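Local coordinates for protein mevalonate diphosphate decarboxylase (Legionella pneumophila, PDB 3LTO) that probably catalyses the ATP-dependent decarboxylation of mevalonate diphosphate, a step of isoprenoid lipid biosynthesis, at residues L45-K51 / Y89-I95; R75-L80 / S113-T118; H2-P8 / L39-L45. All blocks are in the same frame, centred on the assembly; numbering follows the deposited sequence.

How the interactions relate
The three interactions illustrate how a folded domain is built in layers. Interactions 1 and 3 are consecutive ladders on strand 31-47 and share Leu45; their centres lie about 17 Å apart. Interaction 2 joins the two helices lying on this sheet, with its centre about 14 Å from that of interaction 1 and about 11 Å from that of interaction 3. The layers touch directly: Ile95 CD1 meets Leu80 CD2 at 3.5 Å, Ala7 CB meets Ala115 CB at 3.4 Å, and Phe93 CE1 bridges the ladders by reaching Trp3 CZ3 at 3.7 Å. A sulfate, probably from the crystallisation liquor, lies about 4 Å from the Arg75 side chain.

Interaction 1 (L45-K51 / Y89-I95); sequences LEKLPTK and YVGGFLI
With CG trans to its own backbone nitrogen (chi1 -180°), Tyr89 sends its ring toward Lys47, whose chain bends at CG-CD (chi3 58°) and crosses it at about a right angle. The phenol oxygen OH of Tyr89 thereby lies 3.2 Å from Lys47 CD, so the methylene chain makes the direct contact. One water joins the polar ends, at 2.6 Å from Tyr89 OH and in a weak bond to Lys47 NZ.

Behind this surface pair runs an antiparallel ladder. Glu46 and Leu94 form a hydrogen-bonded pair, in which Leu94 N reaches Glu46 O at 2.7 Å almost in line with the carbonyl, a straight bond; the return bond from Glu46 N is longer. Beyond Lys47 the pairing changes. Gly92 O accepts from Leu48 N at 2.9 Å, well above the carbonyl plane, whereas Gly92 N turns to Thr50 O, also at 2.9 Å. The single glycine thus grips two residues two positions apart, and the intervening chain loops outward at Pro49.

Glu46 and Leu94 share one face of the ladder, side by side; just past its end Leu48 turns in toward the partner chain, laying CD1 against the Phe93 backbone, 3.4 Å from Phe93 C, and CD2 against Leu94 CB. Leu45, Lys47, Phe93 and Ile95 lie on the other, where Leu45 CD2 packs on Ile95 CG1 at 3.9 Å and the Phe93 ring runs obliquely past Lys47 CA. Leu80 and Leu128, from helices 71-87 and 110-129, cover Phe93 here, while Asp53 OD1 takes up the Phe93 N-H. The arrangement is an antiparallel strand pair fraying into a connecting loop, at one end of two neighbouring strands of the helix-backed mixed sheet that characterises the N-terminal domain of the GHMP kinase superfamily.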
# COMPACT_ATOMS: atom_id res chain seq x y z
N LEU A 45 2.45 -25.08 -17.34
CA LEU A 45 1.27 -24.72 -18.10
C LEU A 45 1.43 -25.20 -19.53
O LEU A 45 2.48 -25.03 -20.13
CB LEU A 45 1.06 -23.20 -18.11
CG LEU A 45 0.62 -22.55 -16.80
CD1 LEU A 45 0.56 -21.03 -17.00
CD2 LEU A 45 -0.74 -23.11 -16.39
N GLU A 46 0.37 -25.80 -20.05
CA GLU A 46 0.34 -26.28 -21.42
C GLU A 46 -0.94 -25.72 -22.00
O GLU A 46 -2.02 -25.87 -21.41
CB GLU A 46 0.31 -27.81 -21.49
CG GLU A 46 1.44 -28.49 -20.74
CD GLU A 46 1.55 -29.97 -21.05
OE1 GLU A 46 0.51 -30.67 -21.02
OE2 GLU A 46 2.67 -30.44 -21.33
N LYS A 47 -0.84 -25.06 -23.14
CA LYS A 47 -2.01 -24.49 -23.78
C LYS A 47 -2.97 -25.59 -24.23
O LYS A 47 -2.55 -26.66 -24.68
CB LYS A 47 -1.55 -23.64 -24.97
CG LYS A 47 -2.67 -22.89 -25.66
CD LYS A 47 -2.11 -21.72 -26.46
CE LYS A 47 -1.10 -22.17 -27.50
NZ LYS A 47 -0.58 -21.00 -28.26
N LEU A 48 -4.27 -25.35 -24.06
CA LEU A 48 -5.29 -26.31 -24.48
C LEU A 48 -6.05 -25.67 -25.64
O LEU A 48 -6.03 -24.45 -25.81
CB LEU A 48 -6.26 -26.61 -23.34
CG LEU A 48 -5.75 -27.39 -22.13
CD1 LEU A 48 -6.79 -27.33 -21.03
CD2 LEU A 48 -5.46 -28.83 -22.50
N PRO A 49 -6.73 -26.49 -26.47
CA PRO A 49 -7.49 -25.99 -27.62
C PRO A 49 -8.74 -25.21 -27.20
O PRO A 49 -9.16 -24.28 -27.90
CB PRO A 49 -7.86 -27.26 -28.38
CG PRO A 49 -6.78 -28.24 -27.98
CD PRO A 49 -6.64 -27.96 -26.50
N THR A 50 -9.33 -25.60 -26.07
CA THR A 50 -10.53 -24.96 -25.55
C THR A 50 -10.25 -23.62 -24.89
O THR A 50 -9.13 -23.11 -24.93
CB THR A 50 -11.22 -25.86 -24.51
OG1 THR A 50 -12.41 -25.21 -24.03
CG2 THR A 50 -10.29 -26.12 -23.33
N LYS A 51 -11.29 -23.06 -24.27
CA LYS A 51 -11.19 -21.78 -23.58
C LYS A 51 -11.13 -21.98 -22.07
O LYS A 51 -10.83 -21.06 -21.32
CB LYS A 51 -12.39 -20.89 -23.91
CG LYS A 51 -12.27 -20.09 -25.21
CD LYS A 51 -12.27 -20.98 -26.43
CE LYS A 51 -12.28 -20.16 -27.72
NZ LYS A 51 -12.26 -21.06 -28.92
N TYR A 89 -5.96 -12.19 -22.37
CA TYR A 89 -5.83 -13.41 -23.14
C TYR A 89 -7.08 -14.27 -23.06
O TYR A 89 -7.75 -14.30 -22.03
CB TYR A 89 -4.64 -14.23 -22.63
CG TYR A 89 -4.41 -15.52 -23.37
CD1 TYR A 89 -3.69 -15.53 -24.57
CD2 TYR A 89 -4.86 -16.73 -22.87
CE1 TYR A 89 -3.41 -16.72 -25.23
CE2 TYR A 89 -4.60 -17.94 -23.53
CZ TYR A 89 -3.87 -17.92 -24.72
OH TYR A 89 -3.57 -19.09 -25.37
N VAL A 90 -7.38 -14.97 -24.14
CA VAL A 90 -8.53 -15.86 -24.18
C VAL A 90 -8.04 -17.23 -24.62
O VAL A 90 -7.50 -17.38 -25.72
CB VAL A 90 -9.60 -15.36 -25.18
CG1 VAL A 90 -10.80 -16.33 -25.19
CG2 VAL A 90 -10.07 -13.95 -24.81
N GLY A 91 -8.22 -18.23 -23.77
CA GLY A 91 -7.77 -19.57 -24.09
C GLY A 91 -7.55 -20.35 -22.82
O GLY A 91 -7.23 -19.77 -21.78
N GLY A 92 -7.73 -21.67 -22.88
CA GLY A 92 -7.56 -22.49 -21.69
C GLY A 92 -6.17 -23.09 -21.55
O GLY A 92 -5.42 -23.16 -22.52
N PHE A 93 -5.84 -23.53 -20.34
CA PHE A 93 -4.55 -24.13 -20.06
C PHE A 93 -4.71 -25.38 -19.20
O PHE A 93 -5.64 -25.46 -18.39
CB PHE A 93 -3.66 -23.15 -19.28
CG PHE A 93 -3.11 -22.03 -20.11
CD1 PHE A 93 -1.94 -22.19 -20.84
CD2 PHE A 93 -3.77 -20.80 -20.15
CE1 PHE A 93 -1.42 -21.14 -21.61
CE2 PHE A 93 -3.26 -19.74 -20.91
CZ PHE A 93 -2.08 -19.92 -21.64
N LEU A 94 -3.82 -26.34 -19.39
CA LEU A 94 -3.81 -27.54 -18.57
C LEU A 94 -2.83 -27.11 -17.48
O LEU A 94 -1.71 -26.70 -17.78
CB LEU A 94 -3.25 -28.74 -19.33
CG LEU A 94 -2.94 -29.99 -18.49
CD1 LEU A 94 -4.19 -30.48 -17.80
CD2 LEU A 94 -2.36 -31.09 -19.38
N ILE A 95 -3.27 -27.15 -16.23
CA ILE A 95 -2.41 -26.74 -15.12
C ILE A 95 -1.91 -27.95 -14.35
O ILE A 95 -2.70 -28.73 -13.84
CB ILE A 95 -3.19 -25.84 -14.12
CG1 ILE A 95 -3.92 -24.74 -14.89
CG2 ILE A 95 -2.22 -25.24 -13.10
CD1 ILE A 95 -4.88 -23.94 -14.04
O HOH W 1 -3.22 -18.89 -27.96

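Interaction 2 (R75-L80 / S113-T118); sequences RFIDHL and SFAALT
Thr118 OG1 takes part in two hydrogen bonds: it accepts from His79 NE2 at 2.8 Å and donates to Phe114 O, a turn back on its own helix, at 2.9 Å. His79, with CG opposite its backbone N (chi1 -173°), carries its imidazole across to Thr118; the hydroxyl sits close to the ring plane, and the bond is fairly straight. Phe114 O in turn receives Thr118 N and Thr118 OG1 from opposite faces of its carbonyl. His79 ND1 is hydrogen-bonded to Arg82 NH1, a second hold on the ring's rotation.

Around this polar link lies an aromatic cluster. Phe76 presents its edge to the face of Phe114 in a T-shaped stack, the centroids 5.0 Å apart and the planes at 86°. Phe114 directs its own edge at the face of His79, in a more offset version. Leu117 CD2 stands over the centre of the Phe76 ring, 3.8 Å from the centroid, in a CH-pi contact.

The two helices run 26° apart; Leu80 reaches Phe93 and Ile95, and Leu117 reaches Val43, on the sheet below. Such helix packing against the sheet belongs to the N-terminal domain of the GHMP kinase fold, in which the helix equivalent to 110-129 follows the phosphate-binding loop, probably so here too.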
# COMPACT_ATOMS: atom_id res chain seq x y z
N ARG A 75 -10.35 -22.00 -6.44
CA ARG A 75 -9.47 -20.86 -6.17
C ARG A 75 -8.29 -20.80 -7.14
O ARG A 75 -7.95 -19.74 -7.64
CB ARG A 75 -8.94 -20.93 -4.74
CG ARG A 75 -9.99 -20.90 -3.65
CD ARG A 75 -10.48 -19.49 -3.40
NE ARG A 75 -9.41 -18.61 -2.94
CZ ARG A 75 -9.58 -17.33 -2.62
NH1 ARG A 75 -10.79 -16.77 -2.71
NH2 ARG A 75 -8.55 -16.60 -2.21
N PHE A 76 -7.68 -21.95 -7.38
CA PHE A 76 -6.51 -22.03 -8.25
C PHE A 76 -6.82 -21.66 -9.70
O PHE A 76 -6.08 -20.91 -10.32
CB PHE A 76 -5.88 -23.43 -8.17
CG PHE A 76 -4.37 -23.43 -8.29
CD1 PHE A 76 -3.59 -22.64 -7.45
CD2 PHE A 76 -3.73 -24.24 -9.22
CE1 PHE A 76 -2.20 -22.65 -7.53
CE2 PHE A 76 -2.34 -24.26 -9.32
CZ PHE A 76 -1.57 -23.46 -8.47
N ILE A 77 -7.91 -22.21 -10.23
CA ILE A 77 -8.31 -21.92 -11.60
C ILE A 77 -8.75 -20.46 -11.71
O ILE A 77 -8.34 -19.75 -12.63
CB ILE A 77 -9.43 -22.91 -12.04
CG1 ILE A 77 -8.81 -24.29 -12.30
CG2 ILE A 77 -10.15 -22.39 -13.29
CD1 ILE A 77 -9.80 -25.40 -12.63
N ASP A 78 -9.56 -19.99 -10.77
CA ASP A 78 -9.99 -18.59 -10.80
C ASP A 78 -8.77 -17.66 -10.87
O ASP A 78 -8.82 -16.62 -11.51
CB ASP A 78 -10.81 -18.23 -9.55
CG ASP A 78 -12.24 -18.70 -9.64
OD1 ASP A 78 -12.68 -19.07 -10.75
OD2 ASP A 78 -12.93 -18.68 -8.59
N HIS A 79 -7.69 -18.04 -10.19
CA HIS A 79 -6.50 -17.20 -10.21
C HIS A 79 -5.89 -17.16 -11.60
O HIS A 79 -5.37 -16.13 -12.03
CB HIS A 79 -5.46 -17.68 -9.20
CG HIS A 79 -4.29 -16.75 -9.05
ND1 HIS A 79 -4.43 -15.45 -8.63
CD2 HIS A 79 -2.97 -16.92 -9.31
CE1 HIS A 79 -3.25 -14.86 -8.63
NE2 HIS A 79 -2.35 -15.73 -9.04
N LEU A 80 -5.95 -18.28 -12.32
CA LEU A 80 -5.41 -18.29 -13.67
C LEU A 80 -6.29 -17.40 -14.54
O LEU A 80 -5.78 -16.58 -15.30
CB LEU A 80 -5.37 -19.71 -14.26
CG LEU A 80 -4.87 -19.77 -15.71
CD1 LEU A 80 -3.51 -19.07 -15.78
CD2 LEU A 80 -4.74 -21.23 -16.21
N SER A 113 2.23 -22.41 -4.06
CA SER A 113 1.51 -22.84 -5.26
C SER A 113 1.03 -21.63 -6.06
O SER A 113 1.26 -21.55 -7.26
CB SER A 113 0.32 -23.72 -4.90
OG SER A 113 0.75 -24.93 -4.32
N PHE A 114 0.34 -20.71 -5.38
CA PHE A 114 -0.18 -19.53 -6.05
C PHE A 114 0.94 -18.65 -6.59
O PHE A 114 0.80 -18.07 -7.67
CB PHE A 114 -1.11 -18.73 -5.11
CG PHE A 114 -2.50 -19.32 -4.99
CD1 PHE A 114 -2.77 -20.33 -4.07
CD2 PHE A 114 -3.52 -18.88 -5.82
CE1 PHE A 114 -4.04 -20.90 -4.00
CE2 PHE A 114 -4.80 -19.44 -5.76
CZ PHE A 114 -5.06 -20.46 -4.85
N ALA A 115 2.05 -18.55 -5.86
CA ALA A 115 3.18 -17.75 -6.34
C ALA A 115 3.71 -18.36 -7.64
O ALA A 115 3.97 -17.64 -8.61
CB ALA A 115 4.28 -17.69 -5.29
N ALA A 116 3.87 -19.69 -7.65
CA ALA A 116 4.36 -20.42 -8.83
C ALA A 116 3.41 -20.22 -10.01
O ALA A 116 3.84 -19.95 -11.13
CB ALA A 116 4.48 -21.91 -8.52
N LEU A 117 2.11 -20.35 -9.76
CA LEU A 117 1.13 -20.16 -10.82
C LEU A 117 1.23 -18.73 -11.37
O LEU A 117 1.19 -18.52 -12.58
CB LEU A 117 -0.30 -20.39 -10.29
CG LEU A 117 -1.42 -20.09 -11.29
CD1 LEU A 117 -1.18 -20.84 -12.59
CD2 LEU A 117 -2.76 -20.50 -10.69
N THR A 118 1.37 -17.76 -10.48
CA THR A 118 1.47 -16.38 -10.91
C THR A 118 2.68 -16.18 -11.82
O THR A 118 2.58 -15.59 -12.89
CB THR A 118 1.60 -15.41 -9.72
OG1 THR A 118 0.44 -15.51 -8.88
CG2 THR A 118 1.74 -13.98 -10.22

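Interaction 3 (H2-P8 / L39-L45); sequences HWFAQAP and LLSSVKL
Backbone hydrogen bonds pair Trp3 with Leu45, Ala5 with Val43 and Ala7 with Ser41, each pair bonded in both directions. Leu45 N to Trp3 O, at 2.8 Å, is the shortest of the six, and Val43 N to Ala5 O is 2.9 Å. Between them, CA-H groups of the non-hydrogen-bonded pairs also lean on carbonyls, as where Gln6 CA lies 3.2 Å from Ser41 O.

One side-chain hydrogen bond is added. Gln6, its chain extended beyond CG, stands out from the sheet and gives an amide N-H to Ser42, NE2 to OG 2.6 Å, with the hydroxyl lying in the amide plane.

Van der Waals contacts share that face. The first torsion of Phe4 (chi1 -176°) brings its ring over to the other strand, where CZ touches Ser42 CB at 3.5 Å while the ring's edge meets Lys44 CB. Lys44, fully extended, runs past the imidazole of His2, its CE 3.5 Å from His2 CD2. Pro8 CB rests on Leu40 CD2 at 4.0 Å.

The opposite face carries Trp3, Ala5, Ala7, Ser41 and Val43. Helix 110-129 packs here: Ala124 lies against Trp3, Cys120 against Ala5 and Ala115 against Ala7, while Glu127 binds Trp3 NE1 and Ser112 binds Ser41 OG. On its other edge strand 31-47 pairs with strand 93-99, through Ser42 with Ser98 and Lys44 with Gln96, so that it lies in the sheet between 93-99 and 2-12.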
# COMPACT_ATOMS: atom_id res chain seq x y z
N HIS A 2 4.86 -25.52 -23.65
CA HIS A 2 4.66 -25.36 -22.21
C HIS A 2 5.54 -24.30 -21.54
O HIS A 2 6.53 -23.83 -22.10
CB HIS A 2 4.89 -26.69 -21.48
CG HIS A 2 6.33 -26.94 -21.14
ND1 HIS A 2 7.28 -27.25 -22.08
CD2 HIS A 2 6.98 -26.87 -19.95
CE1 HIS A 2 8.46 -27.36 -21.49
NE2 HIS A 2 8.31 -27.14 -20.20
N TRP A 3 5.17 -23.96 -20.31
CA TRP A 3 5.88 -22.98 -19.50
C TRP A 3 5.99 -23.61 -18.12
O TRP A 3 5.12 -24.37 -17.71
CB TRP A 3 5.08 -21.68 -19.44
CG TRP A 3 4.92 -21.04 -20.79
CD1 TRP A 3 5.76 -20.13 -21.36
CD2 TRP A 3 3.89 -21.29 -21.75
NE1 TRP A 3 5.32 -19.79 -22.61
CE2 TRP A 3 4.17 -20.48 -22.88
CE3 TRP A 3 2.75 -22.11 -21.77
CZ2 TRP A 3 3.35 -20.48 -24.02
CZ3 TRP A 3 1.94 -22.10 -22.91
CH2 TRP A 3 2.25 -21.29 -24.01
N PHE A 4 7.08 -23.31 -17.41
CA PHE A 4 7.30 -23.88 -16.08
C PHE A 4 7.89 -22.82 -15.15
O PHE A 4 8.75 -22.04 -15.55
CB PHE A 4 8.27 -25.06 -16.21
CG PHE A 4 8.51 -25.81 -14.93
CD1 PHE A 4 7.63 -26.78 -14.49
CD2 PHE A 4 9.67 -25.57 -14.19
CE1 PHE A 4 7.89 -27.53 -13.33
CE2 PHE A 4 9.94 -26.31 -13.03
CZ PHE A 4 9.06 -27.29 -12.60
N ALA A 5 7.43 -22.80 -13.90
CA ALA A 5 7.94 -21.85 -12.91
C ALA A 5 7.83 -22.46 -11.52
O ALA A 5 7.05 -23.38 -11.28
CB ALA A 5 7.17 -20.53 -12.98
N GLN A 6 8.63 -21.93 -10.60
CA GLN A 6 8.62 -22.42 -9.23
C GLN A 6 8.62 -21.24 -8.26
O GLN A 6 8.97 -20.13 -8.62
CB GLN A 6 9.86 -23.30 -8.98
CG GLN A 6 9.94 -24.50 -9.91
CD GLN A 6 11.12 -25.40 -9.61
OE1 GLN A 6 12.27 -24.97 -9.65
NE2 GLN A 6 10.84 -26.66 -9.30
N ALA A 7 8.20 -21.51 -7.03
CA ALA A 7 8.16 -20.48 -6.01
C ALA A 7 8.38 -21.16 -4.67
O ALA A 7 8.02 -22.32 -4.48
CB ALA A 7 6.82 -19.76 -6.03
N PRO A 8 9.00 -20.45 -3.74
CA PRO A 8 9.27 -21.00 -2.41
C PRO A 8 8.14 -20.77 -1.41
O PRO A 8 7.32 -19.87 -1.57
CB PRO A 8 10.53 -20.27 -2.00
CG PRO A 8 10.30 -18.90 -2.57
CD PRO A 8 9.70 -19.17 -3.94
N LEU A 39 11.87 -25.46 0.13
CA LEU A 39 10.55 -26.03 -0.10
C LEU A 39 9.97 -25.27 -1.28
O LEU A 39 9.76 -24.06 -1.21
CB LEU A 39 9.66 -25.87 1.14
CG LEU A 39 10.16 -26.51 2.45
CD1 LEU A 39 9.14 -26.24 3.57
CD2 LEU A 39 10.37 -28.01 2.27
N LEU A 40 9.72 -25.99 -2.38
CA LEU A 40 9.23 -25.36 -3.59
C LEU A 40 7.96 -25.96 -4.19
O LEU A 40 7.72 -27.16 -4.09
CB LEU A 40 10.31 -25.40 -4.68
CG LEU A 40 11.67 -24.71 -4.49
CD1 LEU A 40 12.66 -25.20 -5.53
CD2 LEU A 40 11.49 -23.21 -4.59
N SER A 41 7.16 -25.11 -4.81
CA SER A 41 5.96 -25.54 -5.49
C SER A 41 6.29 -25.28 -6.95
O SER A 41 7.03 -24.34 -7.25
CB SER A 41 4.74 -24.71 -5.08
OG SER A 41 4.17 -25.20 -3.89
N SER A 42 5.77 -26.10 -7.84
CA SER A 42 6.04 -25.93 -9.26
C SER A 42 4.76 -25.94 -10.05
O SER A 42 3.81 -26.63 -9.71
CB SER A 42 6.95 -27.05 -9.76
OG SER A 42 8.23 -26.95 -9.15
N VAL A 43 4.73 -25.15 -11.12
CA VAL A 43 3.56 -25.10 -11.98
C VAL A 43 3.96 -25.15 -13.43
O VAL A 43 4.79 -24.38 -13.90
CB VAL A 43 2.73 -23.82 -11.75
CG1 VAL A 43 1.62 -23.74 -12.78
CG2 VAL A 43 2.15 -23.83 -10.35
N LYS A 44 3.37 -26.09 -14.15
CA LYS A 44 3.64 -26.22 -15.57
C LYS A 44 2.35 -25.87 -16.28
O LYS A 44 1.26 -26.29 -15.87
CB LYS A 44 4.06 -27.66 -15.90
CG LYS A 44 4.26 -27.93 -17.38
CD LYS A 44 4.80 -29.34 -17.60
CE LYS A 44 5.00 -29.63 -19.09
NZ LYS A 44 5.53 -31.01 -19.31
N LEU A 45 2.45 -25.08 -17.34
CA LEU A 45 1.27 -24.72 -18.10
C LEU A 45 1.43 -25.20 -19.53
O LEU A 45 2.48 -25.03 -20.13
CB LEU A 45 1.06 -23.20 -18.11
CG LEU A 45 0.62 -22.55 -16.80
CD1 LEU A 45 0.56 -21.03 -17.00
CD2 LEU A 45 -0.74 -23.11 -16.39